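Local coordinates for adenosyl-chloride synthase (Thermotoga maritima, PDB 2ZBV), which binds adenosine and probably acts on S-adenosyl-L-methionine as a hydrolase or halogenase of the adenosyl-chloride synthase type, at residues 46-51 with 173-178; 52-57 with 101-106; 60-65 with 134-139; 80-83 with 87-90. One frame throughout, in Å; residues are numbered along the deposited sequence.

Interaction 1 of 4, residues 46-51 with 173-178; sequences ASHVLY and EVAIVD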
loop_
_atom_site.group_PDB
_atom_site.type_symbol
_atom_site.label_atom_id
_atom_site.label_comp_id
_atom_site.label_asym_id
_atom_site.label_seq_id
_atom_site.Cartn_x
_atom_site.Cartn_y
_atom_site.Cartn_z
ATOM N N ALA A 46 6.450 -14.961 -6.840
ATOM C CA ALA A 46 5.994 -15.084 -5.462
ATOM C C ALA A 46 6.837 -16.099 -4.665
ATOM O O ALA A 46 7.133 -15.870 -3.494
ATOM C CB ALA A 46 4.511 -15.491 -5.434
ATOM N N SER A 47 7.238 -17.199 -5.301
ATOM C CA SER A 47 8.019 -18.225 -4.599
ATOM C C SER A 47 9.337 -17.643 -4.103
ATOM O O SER A 47 9.781 -17.944 -2.998
ATOM C CB SER A 47 8.260 -19.458 -5.499
ATOM O OG SER A 47 9.197 -19.223 -6.544
ATOM N N HIS A 48 9.952 -16.787 -4.914
ATOM C CA HIS A 48 11.205 -16.134 -4.532
ATOM C C HIS A 48 11.006 -15.091 -3.434
ATOM O O HIS A 48 11.741 -15.078 -2.444
ATOM C CB HIS A 48 11.841 -15.467 -5.751
ATOM C CG HIS A 48 12.463 -16.435 -6.706
ATOM N ND1 HIS A 48 13.562 -17.198 -6.375
ATOM C CD2 HIS A 48 12.138 -16.769 -7.977
ATOM C CE1 HIS A 48 13.888 -17.961 -7.403
ATOM N NE2 HIS A 48 13.040 -17.720 -8.388
ATOM N N VAL A 49 10.025 -14.207 -3.616
ATOM C CA VAL A 49 9.733 -13.167 -2.622
ATOM C C VAL A 49 9.409 -13.795 -1.264
ATOM O O VAL A 49 9.837 -13.305 -0.221
ATOM C CB VAL A 49 8.523 -12.284 -3.042
ATOM C CG1 VAL A 49 8.185 -11.312 -1.913
ATOM C CG2 VAL A 49 8.858 -11.486 -4.318
ATOM N N LEU A 50 8.648 -14.883 -1.289
ATOM C CA LEU A 50 8.260 -15.588 -0.064
ATOM C C LEU A 50 9.485 -16.067 0.708
ATOM O O LEU A 50 9.629 -15.806 1.900
ATOM C CB LEU A 50 7.393 -16.798 -0.409
ATOM C CG LEU A 50 7.049 -17.711 0.769
ATOM C CD1 LEU A 50 6.161 -16.959 1.751
ATOM C CD2 LEU A 50 6.335 -18.965 0.247
ATOM N N TYR A 51 10.372 -16.776 0.027
ATOM C CA TYR A 51 11.570 -17.266 0.698
ATOM C C TYR A 51 12.398 -16.130 1.299
ATOM O O TYR A 51 12.717 -16.138 2.484
ATOM C CB TYR A 51 12.435 -18.066 -0.270
ATOM C CG TYR A 51 13.795 -18.377 0.303
ATOM C CD1 TYR A 51 13.927 -19.159 1.451
ATOM C CD2 TYR A 51 14.952 -17.854 -0.278
ATOM C CE1 TYR A 51 15.180 -19.414 2.009
ATOM C CE2 TYR A 51 16.211 -18.101 0.276
ATOM C CZ TYR A 51 16.314 -18.879 1.416
ATOM O OH TYR A 51 17.549 -19.111 1.970
ATOM N N GLU A 173 19.393 -16.753 -13.261
ATOM C CA GLU A 173 18.273 -16.021 -13.837
ATOM C C GLU A 173 17.904 -14.845 -12.948
ATOM O O GLU A 173 18.221 -14.838 -11.763
ATOM C CB GLU A 173 17.054 -16.939 -13.954
ATOM C CG GLU A 173 17.326 -18.253 -14.662
ATOM C CD GLU A 173 16.404 -19.362 -14.194
ATOM O OE1 GLU A 173 15.176 -19.241 -14.386
ATOM O OE2 GLU A 173 16.913 -20.351 -13.626
ATOM N N VAL A 174 17.228 -13.862 -13.534
ATOM C CA VAL A 174 16.762 -12.691 -12.800
ATOM C C VAL A 174 15.539 -13.156 -12.012
ATOM O O VAL A 174 14.556 -13.630 -12.591
ATOM C CB VAL A 174 16.332 -11.557 -13.760
ATOM C CG1 VAL A 174 15.687 -10.419 -12.972
ATOM C CG2 VAL A 174 17.540 -11.042 -14.537
ATOM N N ALA A 175 15.604 -13.027 -10.694
ATOM C CA ALA A 175 14.506 -13.451 -9.836
ATOM C C ALA A 175 13.535 -12.319 -9.505
ATOM O O ALA A 175 12.310 -12.510 -9.515
ATOM C CB ALA A 175 15.065 -14.041 -8.547
ATOM N N ILE A 176 14.082 -11.142 -9.215
ATOM C CA ILE A 176 13.261 -9.999 -8.838
ATOM C C ILE A 176 13.858 -8.665 -9.257
ATOM O O ILE A 176 15.060 -8.443 -9.110
ATOM C CB ILE A 176 13.090 -9.927 -7.305
ATOM C CG1 ILE A 176 12.463 -11.219 -6.777
ATOM C CG2 ILE A 176 12.249 -8.703 -6.929
ATOM C CD1 ILE A 176 12.479 -11.325 -5.271
ATOM N N VAL A 177 13.010 -7.789 -9.785
ATOM C CA VAL A 177 13.418 -6.430 -10.147
ATOM C C VAL A 177 12.632 -5.588 -9.142
ATOM O O VAL A 177 11.396 -5.621 -9.151
ATOM C CB VAL A 177 12.979 -6.041 -11.583
ATOM C CG1 VAL A 177 13.222 -4.546 -11.821
ATOM C CG2 VAL A 177 13.757 -6.861 -12.616
ATOM N N ASP A 178 13.322 -4.860 -8.263
ATOM C CA ASP A 178 12.608 -4.061 -7.264
ATOM C C ASP A 178 12.196 -2.663 -7.713
ATOM O O ASP A 178 12.343 -2.297 -8.879
ATOM C CB ASP A 178 13.405 -3.974 -5.949
ATOM C CG ASP A 178 14.682 -3.163 -6.075
ATOM O OD1 ASP A 178 14.789 -2.323 -6.992
ATOM O OD2 ASP A 178 15.583 -3.356 -5.230
#
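H48 and A175 meet by a CH-pi contact that shows how a single methyl can seat a ring. A175 CB lies 4.0 Å from the centroid of the H48 ring and only 7° off its normal, so the methyl sits squarely over one face. Beside it, I176 CD1 reaches across to V49 CG2 at 3.7 Å, the two aliphatic side chains crossing at about a right angle, and the same I176 CD1 stands 4.2 Å from H48 CB. No hydrogen bond crosses between the helix and the strand here; the fit is one of shape.

The torsions explain the pairing. In H48, chi1 of -74° sets CG anti to the carbonyl carbon and carries the ring out toward A175, while chi2 turns a face to the A175 methyl. S47 OG stands over the other face, toward the rim, and is itself held by the carbonyl O of R44. V49 presents the methyl that lies beside its backbone N.

Further out, R52 of the same helix packs on both A175 and I176, K45 also touches I176, and M160 touches H48. V49 packs in addition on H13 of a second subunit. That A175 and I176, neighbours in sequence, both point to the helix follows from their shared backbone partner S184: they form a classic beta bulge in strand 169-177. Just past the strand, D178 OD1 accepts a hydrogen bond from the backbone N-H of N182, an adenosine-binding residue. The arrangement is thus a helix packed against a strand at a beta bulge, where the N-terminal and C-terminal domains of the SAM hydroxide adenosyltransferase family meet.

Interaction 2 of 4, residues 52-57 with 101-106; sequences RASLDF and EEYGVA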
loop_
_atom_site.group_PDB
_atom_site.type_symbol
_atom_site.label_atom_id
_atom_site.label_comp_id
_atom_site.label_asym_id
_atom_site.label_seq_id
_atom_site.Cartn_x
_atom_site.Cartn_y
_atom_site.Cartn_z
ATOM N N ARG A 52 12.743 -15.145 0.480
ATOM C CA ARG A 52 13.547 -14.028 0.961
ATOM C C ARG A 52 12.928 -13.293 2.141
ATOM O O ARG A 52 13.620 -12.969 3.105
ATOM C CB ARG A 52 13.850 -13.087 -0.207
ATOM C CG ARG A 52 14.602 -13.842 -1.288
ATOM C CD ARG A 52 14.945 -13.051 -2.516
ATOM N NE ARG A 52 15.453 -13.973 -3.531
ATOM C CZ ARG A 52 16.127 -13.608 -4.615
ATOM N NH1 ARG A 52 16.385 -12.326 -4.839
ATOM N NH2 ARG A 52 16.533 -14.532 -5.476
ATOM N N ALA A 53 11.627 -13.046 2.095
ATOM C CA ALA A 53 10.993 -12.365 3.219
ATOM C C ALA A 53 10.961 -13.247 4.471
ATOM O O ALA A 53 11.139 -12.748 5.585
ATOM C CB ALA A 53 9.584 -11.952 2.857
ATOM N N SER A 54 10.737 -14.551 4.283
ATOM C CA SER A 54 10.644 -15.497 5.403
ATOM C C SER A 54 11.912 -15.566 6.238
ATOM O O SER A 54 11.869 -15.949 7.408
ATOM C CB SER A 54 10.308 -16.912 4.902
ATOM O OG SER A 54 11.386 -17.485 4.183
ATOM N N LEU A 55 13.037 -15.202 5.631
ATOM C CA LEU A 55 14.313 -15.213 6.327
ATOM C C LEU A 55 14.310 -14.241 7.505
ATOM O O LEU A 55 15.069 -14.410 8.464
ATOM C CB LEU A 55 15.442 -14.838 5.364
ATOM C CG LEU A 55 15.879 -15.889 4.343
ATOM C CD1 LEU A 55 16.812 -15.231 3.331
ATOM C CD2 LEU A 55 16.585 -17.051 5.053
ATOM N N ASP A 56 13.464 -13.220 7.436
ATOM C CA ASP A 56 13.416 -12.237 8.514
ATOM C C ASP A 56 12.253 -12.404 9.502
ATOM O O ASP A 56 12.111 -11.623 10.438
ATOM C CB ASP A 56 13.441 -10.826 7.918
ATOM C CG ASP A 56 14.788 -10.501 7.262
ATOM O OD1 ASP A 56 15.812 -10.635 7.956
ATOM O OD2 ASP A 56 14.829 -10.121 6.069
ATOM N N PHE A 57 11.421 -13.418 9.284
ATOM C CA PHE A 57 10.304 -13.701 10.188
ATOM C C PHE A 57 10.789 -14.782 11.154
ATOM O O PHE A 57 11.598 -15.630 10.791
ATOM C CB PHE A 57 9.079 -14.197 9.409
ATOM C CG PHE A 57 8.264 -13.092 8.788
ATOM C CD1 PHE A 57 7.084 -12.665 9.386
ATOM C CD2 PHE A 57 8.679 -12.481 7.608
ATOM C CE1 PHE A 57 6.320 -11.644 8.821
ATOM C CE2 PHE A 57 7.924 -11.455 7.029
ATOM C CZ PHE A 57 6.738 -11.034 7.637
ATOM N N GLU A 101 12.566 -26.123 -0.760
ATOM C CA GLU A 101 13.914 -26.498 -1.166
ATOM C C GLU A 101 14.998 -25.967 -0.233
ATOM O O GLU A 101 15.964 -26.670 0.066
ATOM C CB GLU A 101 14.174 -26.006 -2.596
ATOM C CG GLU A 101 15.607 -26.182 -3.088
ATOM C CD GLU A 101 16.014 -27.641 -3.245
ATOM O OE1 GLU A 101 17.182 -27.895 -3.614
ATOM O OE2 GLU A 101 15.170 -28.533 -3.005
ATOM N N GLU A 102 14.835 -24.734 0.237
ATOM C CA GLU A 102 15.822 -24.112 1.112
ATOM C C GLU A 102 15.757 -24.528 2.575
ATOM O O GLU A 102 16.790 -24.664 3.233
ATOM C CB GLU A 102 15.702 -22.590 1.033
ATOM C CG GLU A 102 15.960 -22.003 -0.346
ATOM C CD GLU A 102 17.368 -22.264 -0.844
ATOM O OE1 GLU A 102 18.319 -22.134 -0.044
ATOM O OE2 GLU A 102 17.526 -22.589 -2.042
ATOM N N TYR A 103 14.550 -24.722 3.094
ATOM C CA TYR A 103 14.397 -25.085 4.498
ATOM C C TYR A 103 14.163 -26.572 4.750
ATOM O O TYR A 103 14.355 -27.048 5.864
ATOM C CB TYR A 103 13.230 -24.317 5.132
ATOM C CG TYR A 103 13.322 -22.803 5.101
ATOM C CD1 TYR A 103 14.515 -22.141 5.411
ATOM C CD2 TYR A 103 12.190 -22.030 4.844
ATOM C CE1 TYR A 103 14.568 -20.745 5.473
ATOM C CE2 TYR A 103 12.232 -20.633 4.902
ATOM C CZ TYR A 103 13.421 -20.000 5.223
ATOM O OH TYR A 103 13.444 -18.628 5.348
ATOM N N GLY A 104 13.731 -27.299 3.726
ATOM C CA GLY A 104 13.439 -28.708 3.911
ATOM C C GLY A 104 11.997 -28.844 4.379
ATOM O O GLY A 104 11.507 -28.023 5.153
ATOM N N VAL A 105 11.315 -29.886 3.916
ATOM C CA VAL A 105 9.918 -30.108 4.268
ATOM C C VAL A 105 9.761 -31.060 5.447
ATOM O O VAL A 105 10.222 -32.199 5.404
ATOM C CB VAL A 105 9.139 -30.686 3.068
ATOM C CG1 VAL A 105 7.672 -30.853 3.431
ATOM C CG2 VAL A 105 9.301 -29.770 1.859
ATOM N N ALA A 106 9.095 -30.589 6.497
ATOM C CA ALA A 106 8.878 -31.408 7.678
ATOM C C ALA A 106 7.550 -32.160 7.584
ATOM O O ALA A 106 7.458 -33.329 7.956
ATOM C CB ALA A 106 8.896 -30.531 8.928
#
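A single hydroxyl-to-hydroxyl hydrogen bond, backed by a small apolar touch, joins Y103 at the end of helix 97-103 to S54 and L55 where helix 43-54 runs out. Both helices pack on the same face of the N-terminal sheet. Y103 OH lies 2.6 Å from S54 OG, and the serine oxygen is in the plane of the tyrosine ring, at its edge. S54 brings OG to this place by tucking it between its own backbone N and carbonyl carbon (chi1 69°), where it also bonds the carbonyl O of Y51. L55 comes past the end of the ring, its CD2 3.5 Å from Y103 OH and 4.2 Å from Y103 CE1. The L55 backbone N is near the phenol oxygen too, but its angle is too poor for a bond.

The Y51 ring meets that of Y103 with planes about 55° apart, and T82 of the neighbouring strand also packs on Y103. Directly after Y103 the helix stops at G104, whose positive phi turns the chain into strand 105-110. A phenylalanine at Y103 would probably leave S54 OG without its phenol partner and the ring less firmly placed. The chemistry is that of a buried serine oxygen engaged both by a backbone carbonyl of its own helix and by a phenol from the next, consistent with a restricted rotation of the serine hydroxyl.

Interaction 3 of 4, residues 60-65 with 134-139; sequences STVFLV and PVAAHL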
loop_
_atom_site.group_PDB
_atom_site.type_symbol
_atom_site.label_atom_id
_atom_site.label_comp_id
_atom_site.label_asym_id
_atom_site.label_seq_id
_atom_site.Cartn_x
_atom_site.Cartn_y
_atom_site.Cartn_z
ATOM N N SER A 60 7.753 -20.297 13.879
ATOM C CA SER A 60 6.343 -20.339 14.280
ATOM C C SER A 60 5.460 -19.352 13.528
ATOM O O SER A 60 4.256 -19.286 13.766
ATOM C CB SER A 60 6.188 -20.106 15.786
ATOM O OG SER A 60 6.673 -21.221 16.516
ATOM N N THR A 61 6.061 -18.578 12.631
ATOM C CA THR A 61 5.305 -17.621 11.839
ATOM C C THR A 61 4.451 -18.428 10.873
ATOM O O THR A 61 4.894 -19.452 10.362
ATOM C CB THR A 61 6.231 -16.713 10.991
ATOM O OG1 THR A 61 7.087 -15.945 11.849
ATOM C CG2 THR A 61 5.403 -15.771 10.127
ATOM N N VAL A 62 3.225 -17.968 10.648
ATOM C CA VAL A 62 2.316 -18.613 9.708
ATOM C C VAL A 62 2.230 -17.691 8.487
ATOM O O VAL A 62 1.891 -16.522 8.616
ATOM C CB VAL A 62 0.895 -18.777 10.296
ATOM C CG1 VAL A 62 -0.048 -19.295 9.219
ATOM C CG2 VAL A 62 0.918 -19.755 11.481
ATOM N N PHE A 63 2.546 -18.222 7.313
ATOM C CA PHE A 63 2.505 -17.436 6.087
ATOM C C PHE A 63 1.258 -17.732 5.258
ATOM O O PHE A 63 0.954 -18.886 4.958
ATOM C CB PHE A 63 3.753 -17.716 5.245
ATOM C CG PHE A 63 5.032 -17.215 5.867
ATOM C CD1 PHE A 63 5.475 -15.916 5.634
ATOM C CD2 PHE A 63 5.794 -18.047 6.690
ATOM C CE1 PHE A 63 6.667 -15.443 6.208
ATOM C CE2 PHE A 63 6.989 -17.586 7.271
ATOM C CZ PHE A 63 7.421 -16.276 7.025
ATOM N N LEU A 64 0.532 -16.680 4.903
ATOM C CA LEU A 64 -0.671 -16.809 4.084
ATOM C C LEU A 64 -0.234 -16.394 2.686
ATOM O O LEU A 64 -0.043 -15.213 2.423
ATOM C CB LEU A 64 -1.753 -15.878 4.615
ATOM C CG LEU A 64 -3.064 -15.755 3.832
ATOM C CD1 LEU A 64 -3.694 -17.120 3.585
ATOM C CD2 LEU A 64 -3.994 -14.867 4.646
ATOM N N VAL A 65 -0.054 -17.374 1.804
ATOM C CA VAL A 65 0.434 -17.107 0.459
ATOM C C VAL A 65 -0.605 -17.463 -0.590
ATOM O O VAL A 65 -0.866 -18.637 -0.841
ATOM C CB VAL A 65 1.722 -17.913 0.191
ATOM C CG1 VAL A 65 2.369 -17.462 -1.121
ATOM C CG2 VAL A 65 2.679 -17.750 1.367
ATOM N N PRO A 134 -8.838 -17.930 6.828
ATOM C CA PRO A 134 -9.290 -18.462 8.118
ATOM C C PRO A 134 -8.407 -19.589 8.652
ATOM O O PRO A 134 -8.178 -19.689 9.861
ATOM C CB PRO A 134 -10.734 -18.895 7.831
ATOM C CG PRO A 134 -10.748 -19.148 6.339
ATOM C CD PRO A 134 -9.905 -18.012 5.816
ATOM N N VAL A 135 -7.903 -20.433 7.758
ATOM C CA VAL A 135 -7.027 -21.517 8.179
ATOM C C VAL A 135 -5.752 -20.946 8.802
ATOM O O VAL A 135 -5.312 -21.398 9.870
ATOM C CB VAL A 135 -6.679 -22.440 6.992
ATOM C CG1 VAL A 135 -5.485 -23.321 7.333
ATOM C CG2 VAL A 135 -7.888 -23.321 6.669
ATOM N N ALA A 136 -5.166 -19.941 8.151
ATOM C CA ALA A 136 -3.961 -19.310 8.680
ATOM C C ALA A 136 -4.290 -18.690 10.034
ATOM O O ALA A 136 -3.493 -18.763 10.968
ATOM C CB ALA A 136 -3.455 -18.231 7.719
ATOM N N ALA A 137 -5.467 -18.077 10.131
ATOM C CA ALA A 137 -5.899 -17.447 11.372
ATOM C C ALA A 137 -5.975 -18.456 12.519
ATOM O O ALA A 137 -5.523 -18.165 13.626
ATOM C CB ALA A 137 -7.251 -16.777 11.184
ATOM N N HIS A 138 -6.548 -19.630 12.256
ATOM C CA HIS A 138 -6.669 -20.673 13.283
ATOM C C HIS A 138 -5.296 -21.221 13.682
ATOM O O HIS A 138 -5.011 -21.414 14.866
ATOM C CB HIS A 138 -7.562 -21.829 12.787
ATOM C CG HIS A 138 -9.018 -21.484 12.706
ATOM N ND1 HIS A 138 -9.757 -21.109 13.808
ATOM C CD2 HIS A 138 -9.870 -21.445 11.651
ATOM C CE1 HIS A 138 -11.000 -20.850 13.436
ATOM N NE2 HIS A 138 -11.095 -21.046 12.132
ATOM N N LEU A 139 -4.448 -21.474 12.693
ATOM C CA LEU A 139 -3.112 -21.982 12.961
ATOM C C LEU A 139 -2.340 -20.992 13.836
ATOM O O LEU A 139 -1.686 -21.384 14.800
ATOM C CB LEU A 139 -2.356 -22.214 11.649
ATOM C CG LEU A 139 -2.798 -23.402 10.794
ATOM C CD1 LEU A 139 -2.126 -23.336 9.425
ATOM C CD2 LEU A 139 -2.434 -24.709 11.505
#
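V62 splays its two methyls over one turn of helix 127-140. CG1, set anti to the backbone N (chi1 173°), lies against the A136 methyl, with V62 CG1 3.9 Å from A136 CB; CG2 approaches L139, one turn further along, V62 CG2 to L139 CB being 4.1 Å. The valine therefore straddles two helix residues three apart, and its side chain and that of L139 cross at about a right angle.

Two residues further along the strand, L64 also touches the A136 methyl, at 4.3 Å between L64 CB and A136 CB. Its contact is made low on the side chain, which also packs on I22 of helix 14-25. A136 is thus the shared point, a methyl met by both V62 and L64, and its small size is matched by a close backbone approach: L64 CA and A136 CA are 6.2 Å apart.

Strand 62-65 and helix 134-139 run almost exactly antiparallel, at 177°, with the axes of these short segments 8.6 Å apart. This is the helix-on-sheet packing of an alpha/beta/alpha sandwich: V62 and L64 face helices 127-140 and 14-25, whereas F63 and V65 point to the other side of the sheet and pack on L50 of helix 43-54. V89 on the adjoining strand 87-91 extends the apolar patch, touching V62, A136 and L139. Toward the ligand, the side chain of L64 comes within about 6 Å of that of W8, which binds adenosine.

Interaction 4 of 4, residues 80-83 with 87-90; sequences MKTK and YFVA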
loop_
_atom_site.group_PDB
_atom_site.type_symbol
_atom_site.label_atom_id
_atom_site.label_comp_id
_atom_site.label_asym_id
_atom_site.label_seq_id
_atom_site.Cartn_x
_atom_site.Cartn_y
_atom_site.Cartn_z
HETATM N N MSE A 80 2.015 -26.330 4.645
HETATM C CA MSE A 80 3.329 -26.955 4.750
HETATM C C MSE A 80 4.079 -26.475 5.984
HETATM O O MSE A 80 3.949 -25.316 6.402
HETATM C CB MSE A 80 4.157 -26.647 3.491
HETATM C CG MSE A 80 5.580 -27.223 3.485
HETATM SE SE MSE A 80 6.710 -26.490 2.093
HETATM C CE MSE A 80 6.238 -27.675 0.671
ATOM N N LYS A 81 4.839 -27.385 6.583
ATOM C CA LYS A 81 5.653 -27.058 7.745
ATOM C C LYS A 81 7.084 -27.327 7.311
ATOM O O LYS A 81 7.415 -28.432 6.872
ATOM C CB LYS A 81 5.302 -27.939 8.942
ATOM C CG LYS A 81 6.086 -27.591 10.202
ATOM C CD LYS A 81 5.855 -28.622 11.302
ATOM C CE LYS A 81 6.765 -28.374 12.499
ATOM N NZ LYS A 81 6.718 -29.515 13.474
ATOM N N THR A 82 7.924 -26.306 7.401
ATOM C CA THR A 82 9.314 -26.444 7.009
ATOM C C THR A 82 10.156 -26.784 8.230
ATOM O O THR A 82 9.770 -26.497 9.365
ATOM C CB THR A 82 9.825 -25.154 6.326
ATOM O OG1 THR A 82 9.406 -24.011 7.075
ATOM C CG2 THR A 82 9.269 -25.059 4.922
ATOM N N LYS A 83 11.310 -27.393 7.994
ATOM C CA LYS A 83 12.169 -27.806 9.098
ATOM C C LYS A 83 12.740 -26.689 9.960
ATOM O O LYS A 83 13.428 -26.959 10.940
ATOM C CB LYS A 83 13.279 -28.706 8.567
ATOM C CG LYS A 83 12.730 -30.015 8.023
ATOM C CD LYS A 83 13.806 -30.903 7.438
ATOM C CE LYS A 83 13.216 -32.239 7.020
ATOM N NZ LYS A 83 14.218 -33.113 6.362
ATOM N N TYR A 87 5.268 -22.037 9.097
ATOM C CA TYR A 87 4.085 -22.604 8.456
ATOM C C TYR A 87 3.639 -21.819 7.224
ATOM O O TYR A 87 3.678 -20.587 7.220
ATOM C CB TYR A 87 2.952 -22.676 9.476
ATOM C CG TYR A 87 3.300 -23.532 10.675
ATOM C CD1 TYR A 87 3.175 -24.922 10.624
ATOM C CD2 TYR A 87 3.789 -22.957 11.850
ATOM C CE1 TYR A 87 3.530 -25.723 11.715
ATOM C CE2 TYR A 87 4.149 -23.748 12.948
ATOM C CZ TYR A 87 4.016 -25.130 12.872
ATOM O OH TYR A 87 4.377 -25.918 13.946
ATOM N N PHE A 88 3.214 -22.549 6.190
ATOM C CA PHE A 88 2.768 -21.944 4.932
ATOM C C PHE A 88 1.419 -22.465 4.471
ATOM O O PHE A 88 1.267 -23.648 4.170
ATOM C CB PHE A 88 3.793 -22.203 3.833
ATOM C CG PHE A 88 5.162 -21.690 4.158
ATOM C CD1 PHE A 88 5.556 -20.414 3.761
ATOM C CD2 PHE A 88 6.043 -22.461 4.914
ATOM C CE1 PHE A 88 6.811 -19.906 4.119
ATOM C CE2 PHE A 88 7.303 -21.962 5.276
ATOM C CZ PHE A 88 7.685 -20.685 4.879
ATOM N N VAL A 89 0.449 -21.560 4.424
ATOM C CA VAL A 89 -0.904 -21.859 3.981
ATOM C C VAL A 89 -0.977 -21.369 2.534
ATOM O O VAL A 89 -0.907 -20.161 2.282
ATOM C CB VAL A 89 -1.922 -21.097 4.839
ATOM C CG1 VAL A 89 -3.346 -21.399 4.368
ATOM C CG2 VAL A 89 -1.728 -21.474 6.304
ATOM N N ALA A 90 -1.113 -22.296 1.590
ATOM C CA ALA A 90 -1.136 -21.919 0.182
ATOM C C ALA A 90 -1.671 -22.984 -0.772
ATOM O O ALA A 90 -1.907 -24.133 -0.387
ATOM C CB ALA A 90 0.273 -21.540 -0.248
#
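M80, a selenomethionine, and F88 form the antiparallel hydrogen-bonded pair that locks this hairpin. M80 N gives its hydrogen to F88 O at 2.8 Å, and F88 N returns one to M80 O at 2.9 Å; both bonds are fairly straight (161° and 156°). On the face that carries these two residues the close packing is that of T82 against F88. T82 OG1 lies in the plane of the F88 ring, at its edge, 3.4 Å from F88 CE2, while T82 CG2 touches the same ring carbon; the polar need of OG1 is met by N84 OD1. M80 and F88 touch only loosely through their side chains, CB to CB at 4.5 Å, because the end of the M80 side chain leads away from F88; that side chain packs on L96, Y155 and A100.

On the opposite face K81 and Y87, both partly exposed, make the solvent side of the contact. This non-hydrogen-bonded pair lies side by side, pointing the same way. K81 runs fully extended along the ring, its CG 3.5 Å from Y87 CE1 and its CE 3.7 Å from Y87 OH. With an alanine in place of Y87, the K81 methylenes would probably lose the surface they lie along and be freer to swing.

In the sheet the hairpin stands between strand 62-66, which pairs with strand 87-91, and strand 105-110, which pairs with strand 77-82; helix 97-103 lies over the M80 and F88 face, and V89 meets helix 127-140 on the other.

Overall arrangement
From the N terminus, helix 43-54 serves two contacts: the contact of 46-51 with strand 169-177, interaction 1, closes the longest loop, and the helix end meets 101-106 in interaction 2. The contact of strand 62-66 with helix 127-140 closes the loop of interaction 3, so interactions 2 and 3 cross. The hairpin of interaction 4 nests inside both of their loops, and all three lie within that of interaction 1. Interaction 2 joins helices 43-54 and 97-103 on one face of the N-terminal sheet, where L50 packs on F63, V65 and F88; interaction 3 sets helix 127-140 on the other, and interaction 4 pairs two strands between them. Interaction 1 alone joins the C-terminal domain.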